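Local structure of mandelate racemase/muconate lactonizing enzyme, C-terminal domain protein (Paracoccus denitrificans, 3N4E) at residues R162-R167 against D197-Y202; S220-P225 against L241-S246. The protein probably acts as a metal-dependent hydro-lyase of the enolase superfamily, with magnesium as its likely cofactor and calcium bound in this crystal. All coordinates share one frame; numbering follows the deposited sequence.

Contact 1 (R162-R167 against D197-Y202); sequences RWDGDR and DANNGY. With CA (calcium ion), chain C.
Asn199 reaches from the loop after strand 194-197 to the backbone of Trp163 and Asp164, joining two strand ends at the metal-binding mouth of the enolase-type barrel. Asn199 CB lies 3.7 Å from Asp164 N. CG anti to the carbonyl carbon (chi1 -72°) swings the Asn199 amide beside its own backbone N and toward Asp164, bringing Asn199 CG to 3.5 Å from Asp164 N. Asn199 OD1 accepts from Asp164 N at 2.8 Å, the donor standing 47° above the carbonyl plane, and takes a weak bond from Trp163 N; Asn199 ND2 turns toward the calcium side, weakly bonding a metal-bound water. Trp163 N also donates to Asp197 O. Asn199 N bonds Asp197 OD1 in an Asx turn, leaving OD2 for the metal. Arg162 CD runs alongside, 3.4 Å from Asp197 OD2; its guanidinium pairs with Asp327 and weakly, through NH2, with Asp164 OD2, which also accepts from Gly134 N. Two waters bridge Gly165 to Ala198 O and Asn199 O. The Arg167 guanidinium, hydrogen-bonded to Gln227 and His228, stacks on the Asn200 amide, planes 24° apart, with Asn200 OD1 3.1 Å above the guanidinium plane, offset toward the rim; Asn200 ND2 donates to Val226 O. Asp197 OD2 binds calcium at 2.2 Å.

Contact 2 (S220-P225 against L241-S246); sequences SWFEEP and LDITVS. With CA (calcium ion), chain C.
Phe222 and Val245 pair in parallel register between strands 221-223 and 244-246, whose directions differ by 26°. The tight part is the backbone pairing: Phe222 N to Thr244 O, Ser246 N to Phe222 O, and Glu224 N to Ser246 O, the last nearly straight (171°). The contact is looser at its start, where partly exposed Ser220 has its O 3.9 Å from Ile243 CG1. The Phe222 and Val245 face is apolar. CG anti to the backbone N (chi1 -172°) directs the Phe222 ring so that Leu241 CD1 meets its edge, 3.9 Å from Phe222 CD2, while Pro225 CB lies over the rim of one face; Pro225 CD touches Val245 CG1 at 3.8 Å. The other face, bearing Trp221, Glu223, Thr244 and Ser246, is more polar and leads to the calcium. It is tight round Ser246 OG, which is hydrogen-bonded to Gln269 and sits 3.3 Å from Trp221 CD1 and 3.4 Å from Glu223 CB. Trp221 NE1 donates to Glu223 OE1 at 3.2 Å, almost in the indole plane. With an alanine in place of Trp221, Glu223 OE1 would probably lose one donor, keeping Lys160 and Gln269, a gap would open beside Ser246 OG, and Tyr129 would lose its edge-to-face partner. Glu223 OE2 binds calcium at 2.3 Å, and Glu224, bonded to Gln250, accepts from one of its waters. Strand 221-223, helix 231-240 and strand 244-246 form a right-handed beta-alpha-beta unit of the enolase-type barrel.

From the N terminus, the chain leaves strand 158-162 into 162-167, passes through helix 174-188 and strand 194-197, and closes contact 1 at 197-202. Helix 204-216 then leads to 220-225, and helix 231-240 returns the chain to 241-246, closing contact 2. The two closures follow in series, neither nested nor crossed, and join successive parallel strands of one barrel wall. They touch directly: Asn200 N probably bonds Glu224 O at 2.9 Å, and Ala198 CB packs on Phe222 CE1. Calcium unites their acidic ends, with Asp197 OD2 and Glu223 OE2 only 2.8 Å apart, a closeness the ion would compensate; Glu249 adds the third carboxylate.

Contact 1 (R162-R167 against D197-Y202)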
loop_
_atom_site.group_PDB
_atom_site.type_symbol
_atom_site.label_atom_id
_atom_site.label_comp_id
_atom_site.label_asym_id
_atom_site.label_seq_id
_atom_site.Cartn_x
_atom_site.Cartn_y
_atom_site.Cartn_z
ATOM N N ARG A 162 -8.642 17.698 -30.406
ATOM C CA ARG A 162 -8.408 18.365 -29.134
ATOM C C ARG A 162 -9.500 19.384 -28.886
ATOM O O ARG A 162 -10.080 19.919 -29.825
ATOM C CB ARG A 162 -7.041 19.069 -29.103
ATOM C CG ARG A 162 -5.871 18.332 -29.789
ATOM C CD ARG A 162 -4.534 18.982 -29.446
ATOM N NE ARG A 162 -4.637 20.428 -29.589
ATOM C CZ ARG A 162 -4.362 21.106 -30.703
ATOM N NH1 ARG A 162 -3.915 20.461 -31.780
ATOM N NH2 ARG A 162 -4.524 22.432 -30.736
ATOM N N TRP A 163 -9.764 19.671 -27.617
ATOM C CA TRP A 163 -10.875 20.543 -27.253
ATOM C C TRP A 163 -10.505 22.004 -27.046
ATOM O O TRP A 163 -11.239 22.867 -27.506
ATOM C CB TRP A 163 -11.652 19.979 -26.043
ATOM C CG TRP A 163 -12.954 19.363 -26.442
ATOM C CD1 TRP A 163 -14.184 19.695 -25.975
ATOM C CD2 TRP A 163 -13.158 18.345 -27.439
ATOM N NE1 TRP A 163 -15.146 18.931 -26.595
ATOM C CE2 TRP A 163 -14.546 18.095 -27.500
ATOM C CE3 TRP A 163 -12.298 17.615 -28.280
ATOM C CZ2 TRP A 163 -15.111 17.138 -28.370
ATOM C CZ3 TRP A 163 -12.853 16.662 -29.144
ATOM C CH2 TRP A 163 -14.255 16.437 -29.180
ATOM N N ASP A 164 -9.390 22.275 -26.363
ATOM C CA ASP A 164 -8.917 23.647 -26.083
ATOM C C ASP A 164 -9.995 24.491 -25.393
ATOM O O ASP A 164 -10.233 25.644 -25.762
ATOM C CB ASP A 164 -8.400 24.350 -27.358
ATOM C CG ASP A 164 -7.220 23.616 -28.009
ATOM O OD1 ASP A 164 -6.161 23.427 -27.366
ATOM O OD2 ASP A 164 -7.339 23.231 -29.187
ATOM N N GLY A 165 -10.667 23.890 -24.415
ATOM C CA GLY A 165 -11.731 24.552 -23.663
ATOM C C GLY A 165 -11.184 25.513 -22.611
ATOM O O GLY A 165 -9.962 25.716 -22.502
ATOM N N ASP A 166 -12.105 26.100 -21.847
ATOM C CA ASP A 166 -11.800 27.137 -20.880
ATOM C C ASP A 166 -11.526 26.426 -19.566
ATOM O O ASP A 166 -12.427 25.822 -18.999
ATOM C CB ASP A 166 -12.998 28.097 -20.782
ATOM C CG ASP A 166 -12.780 29.251 -19.787
ATOM O OD1 ASP A 166 -11.838 29.205 -18.977
ATOM O OD2 ASP A 166 -13.580 30.213 -19.811
ATOM N N ARG A 167 -10.282 26.476 -19.095
ATOM C CA ARG A 167 -9.869 25.652 -17.946
ATOM C C ARG A 167 -10.447 26.094 -16.610
ATOM O O ARG A 167 -10.382 25.341 -15.634
ATOM C CB ARG A 167 -8.349 25.459 -17.876
ATOM C CG ARG A 167 -7.842 24.407 -18.891
ATOM C CD ARG A 167 -6.350 24.178 -18.826
ATOM N NE ARG A 167 -5.924 23.565 -17.568
ATOM C CZ ARG A 167 -4.653 23.306 -17.256
ATOM N NH1 ARG A 167 -3.672 23.620 -18.108
ATOM N NH2 ARG A 167 -4.363 22.733 -16.091
ATOM N N ASP A 197 -8.364 14.549 -26.990
ATOM C CA ASP A 197 -7.602 15.388 -26.093
ATOM C C ASP A 197 -8.570 16.313 -25.375
ATOM O O ASP A 197 -9.069 17.281 -25.948
ATOM C CB ASP A 197 -6.526 16.175 -26.850
ATOM C CG ASP A 197 -5.613 16.974 -25.916
ATOM O OD1 ASP A 197 -5.919 17.124 -24.709
ATOM O OD2 ASP A 197 -4.579 17.477 -26.395
ATOM N N ALA A 198 -8.837 15.988 -24.117
ATOM C CA ALA A 198 -9.799 16.734 -23.309
ATOM C C ALA A 198 -9.263 18.094 -22.880
ATOM O O ALA A 198 -10.033 18.933 -22.412
ATOM C CB ALA A 198 -10.211 15.912 -22.081
ATOM N N ASN A 199 -7.946 18.302 -23.021
ATOM C CA ASN A 199 -7.286 19.539 -22.563
ATOM C C ASN A 199 -7.740 19.974 -21.184
ATOM O O ASN A 199 -8.190 21.113 -21.013
ATOM C CB ASN A 199 -7.544 20.697 -23.528
ATOM C CG ASN A 199 -6.795 20.552 -24.838
ATOM O OD1 ASN A 199 -7.420 20.385 -25.888
ATOM N ND2 ASN A 199 -5.458 20.612 -24.787
ATOM N N ASN A 200 -7.668 19.044 -20.232
ATOM C CA ASN A 200 -8.011 19.289 -18.837
ATOM C C ASN A 200 -9.500 19.570 -18.537
ATOM O O ASN A 200 -9.821 20.192 -17.526
ATOM C CB ASN A 200 -7.117 20.405 -18.267
ATOM C CG ASN A 200 -5.659 20.254 -18.665
ATOM O OD1 ASN A 200 -5.183 20.979 -19.528
ATOM N ND2 ASN A 200 -4.948 19.308 -18.050
ATOM N N GLY A 201 -10.402 19.104 -19.399
ATOM C CA GLY A 201 -11.816 19.494 -19.313
ATOM C C GLY A 201 -12.737 18.855 -18.284
ATOM O O GLY A 201 -13.863 19.342 -18.067
ATOM N N TYR A 202 -12.286 17.784 -17.635
ATOM C CA TYR A 202 -13.191 16.956 -16.828
ATOM C C TYR A 202 -12.788 16.761 -15.361
ATOM O O TYR A 202 -11.623 16.913 -14.982
ATOM C CB TYR A 202 -13.397 15.579 -17.487
ATOM C CG TYR A 202 -13.779 15.659 -18.939
ATOM C CD1 TYR A 202 -14.920 16.361 -19.343
ATOM C CD2 TYR A 202 -13.005 15.036 -19.918
ATOM C CE1 TYR A 202 -15.272 16.461 -20.686
ATOM C CE2 TYR A 202 -13.357 15.120 -21.264
ATOM C CZ TYR A 202 -14.490 15.841 -21.641
ATOM O OH TYR A 202 -14.830 15.935 -22.975
HETATM CA CA CA C . -2.555 18.168 -25.766
HETATM O O HOH W 1 -8.272 23.727 -22.300
HETATM O O HOH W 2 -11.081 21.339 -22.914
HETATM O O HOH W 3 -3.503 17.937 -23.702
HETATM O O HOH W 4 -2.539 20.812 -26.703
HETATM O O HOH W 5 -1.370 18.596 -28.113
#

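Contact 2 (S220-P225 against L241-S246)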
loop_
_atom_site.group_PDB
_atom_site.type_symbol
_atom_site.label_atom_id
_atom_site.label_comp_id
_atom_site.label_asym_id
_atom_site.label_seq_id
_atom_site.Cartn_x
_atom_site.Cartn_y
_atom_site.Cartn_z
ATOM N N SER A 220 -8.105 5.221 -29.253
ATOM C CA SER A 220 -6.850 4.599 -28.825
ATOM C C SER A 220 -6.217 5.255 -27.600
ATOM O O SER A 220 -5.633 4.567 -26.784
ATOM C CB SER A 220 -5.842 4.542 -29.969
ATOM O OG SER A 220 -6.167 3.484 -30.862
ATOM N N TRP A 221 -6.315 6.577 -27.480
ATOM C CA TRP A 221 -5.875 7.239 -26.246
ATOM C C TRP A 221 -6.698 8.458 -25.874
ATOM O O TRP A 221 -7.417 9.011 -26.701
ATOM C CB TRP A 221 -4.378 7.551 -26.266
ATOM C CG TRP A 221 -3.945 8.789 -27.014
ATOM C CD1 TRP A 221 -3.679 10.007 -26.475
ATOM C CD2 TRP A 221 -3.685 8.908 -28.420
ATOM N NE1 TRP A 221 -3.267 10.884 -27.446
ATOM C CE2 TRP A 221 -3.267 10.236 -28.654
ATOM C CE3 TRP A 221 -3.765 8.020 -29.506
ATOM C CZ2 TRP A 221 -2.923 10.703 -29.930
ATOM C CZ3 TRP A 221 -3.414 8.483 -30.774
ATOM C CH2 TRP A 221 -3.005 9.814 -30.972
ATOM N N PHE A 222 -6.580 8.845 -24.607
ATOM C CA PHE A 222 -7.402 9.860 -23.967
ATOM C C PHE A 222 -6.428 10.799 -23.264
ATOM O O PHE A 222 -5.802 10.426 -22.263
ATOM C CB PHE A 222 -8.332 9.165 -22.961
ATOM C CG PHE A 222 -9.385 10.058 -22.331
ATOM C CD1 PHE A 222 -9.692 11.312 -22.849
ATOM C CD2 PHE A 222 -10.091 9.608 -21.214
ATOM C CE1 PHE A 222 -10.672 12.102 -22.265
ATOM C CE2 PHE A 222 -11.086 10.393 -20.616
ATOM C CZ PHE A 222 -11.379 11.646 -21.151
ATOM N N GLU A 223 -6.284 12.006 -23.809
ATOM C CA GLU A 223 -5.199 12.901 -23.430
ATOM C C GLU A 223 -5.676 13.967 -22.445
ATOM O O GLU A 223 -6.714 14.599 -22.647
ATOM C CB GLU A 223 -4.573 13.516 -24.691
ATOM C CG GLU A 223 -3.377 14.452 -24.475
ATOM C CD GLU A 223 -2.591 14.747 -25.765
ATOM O OE1 GLU A 223 -2.294 13.805 -26.542
ATOM O OE2 GLU A 223 -2.259 15.941 -26.007
ATOM N N GLU A 224 -4.907 14.137 -21.370
ATOM C CA GLU A 224 -5.200 15.098 -20.297
ATOM C C GLU A 224 -6.687 15.159 -19.897
ATOM O O GLU A 224 -7.337 16.196 -20.041
ATOM C CB GLU A 224 -4.656 16.496 -20.653
ATOM C CG GLU A 224 -3.120 16.587 -20.638
ATOM C CD GLU A 224 -2.610 18.009 -20.432
ATOM O OE1 GLU A 224 -2.771 18.851 -21.344
ATOM O OE2 GLU A 224 -2.026 18.284 -19.358
ATOM N N PRO A 225 -7.235 14.046 -19.390
ATOM C CA PRO A 225 -8.656 14.099 -19.060
ATOM C C PRO A 225 -8.992 15.116 -17.982
ATOM O O PRO A 225 -10.048 15.729 -18.064
ATOM C CB PRO A 225 -8.971 12.679 -18.585
ATOM C CG PRO A 225 -7.654 12.062 -18.302
ATOM C CD PRO A 225 -6.679 12.694 -19.222
ATOM N N LEU A 241 -9.440 3.191 -16.201
ATOM C CA LEU A 241 -9.931 3.037 -17.563
ATOM C C LEU A 241 -9.134 2.003 -18.344
ATOM O O LEU A 241 -8.029 1.618 -17.938
ATOM C CB LEU A 241 -9.845 4.377 -18.295
ATOM C CG LEU A 241 -10.879 5.427 -17.917
ATOM C CD1 LEU A 241 -10.506 6.757 -18.570
ATOM C CD2 LEU A 241 -12.292 4.963 -18.356
ATOM N N ASP A 242 -9.703 1.570 -19.471
ATOM C CA ASP A 242 -9.020 0.685 -20.407
ATOM C C ASP A 242 -8.267 1.501 -21.463
ATOM O O ASP A 242 -7.081 1.270 -21.706
ATOM C CB ASP A 242 -10.020 -0.269 -21.086
ATOM C CG ASP A 242 -10.573 -1.332 -20.139
ATOM O OD1 ASP A 242 -10.026 -1.502 -19.027
ATOM O OD2 ASP A 242 -11.570 -2.002 -20.517
ATOM N N ILE A 243 -8.969 2.452 -22.085
ATOM C CA ILE A 243 -8.353 3.397 -23.017
ATOM C C ILE A 243 -7.108 4.015 -22.376
ATOM O O ILE A 243 -7.105 4.328 -21.173
ATOM C CB ILE A 243 -9.367 4.506 -23.507
ATOM C CG1 ILE A 243 -8.766 5.333 -24.651
ATOM C CG2 ILE A 243 -9.862 5.392 -22.357
ATOM C CD1 ILE A 243 -9.768 6.218 -25.384
ATOM N N THR A 244 -6.054 4.157 -23.174
ATOM C CA THR A 244 -4.788 4.664 -22.669
ATOM C C THR A 244 -4.875 6.165 -22.351
ATOM O O THR A 244 -5.075 6.992 -23.238
ATOM C CB THR A 244 -3.629 4.366 -23.648
ATOM O OG1 THR A 244 -3.606 2.968 -23.956
ATOM C CG2 THR A 244 -2.295 4.741 -23.010
ATOM N N VAL A 245 -4.745 6.504 -21.076
ATOM C CA VAL A 245 -4.750 7.892 -20.663
ATOM C C VAL A 245 -3.324 8.427 -20.824
ATOM O O VAL A 245 -2.369 7.789 -20.370
ATOM C CB VAL A 245 -5.274 8.035 -19.200
ATOM C CG1 VAL A 245 -4.929 9.394 -18.576
ATOM C CG2 VAL A 245 -6.770 7.788 -19.140
ATOM N N SER A 246 -3.182 9.579 -21.480
ATOM C CA SER A 246 -1.862 10.204 -21.656
ATOM C C SER A 246 -1.774 11.614 -21.062
ATOM O O SER A 246 -2.758 12.361 -21.041
ATOM C CB SER A 246 -1.476 10.236 -23.132
ATOM O OG SER A 246 -2.205 11.225 -23.844
HETATM CA CA CA C . -2.555 18.168 -25.766
HETATM O O HOH W 3 -3.503 17.937 -23.702
HETATM O O HOH W 4 -2.539 20.812 -26.703
HETATM O O HOH W 5 -1.370 18.596 -28.113
#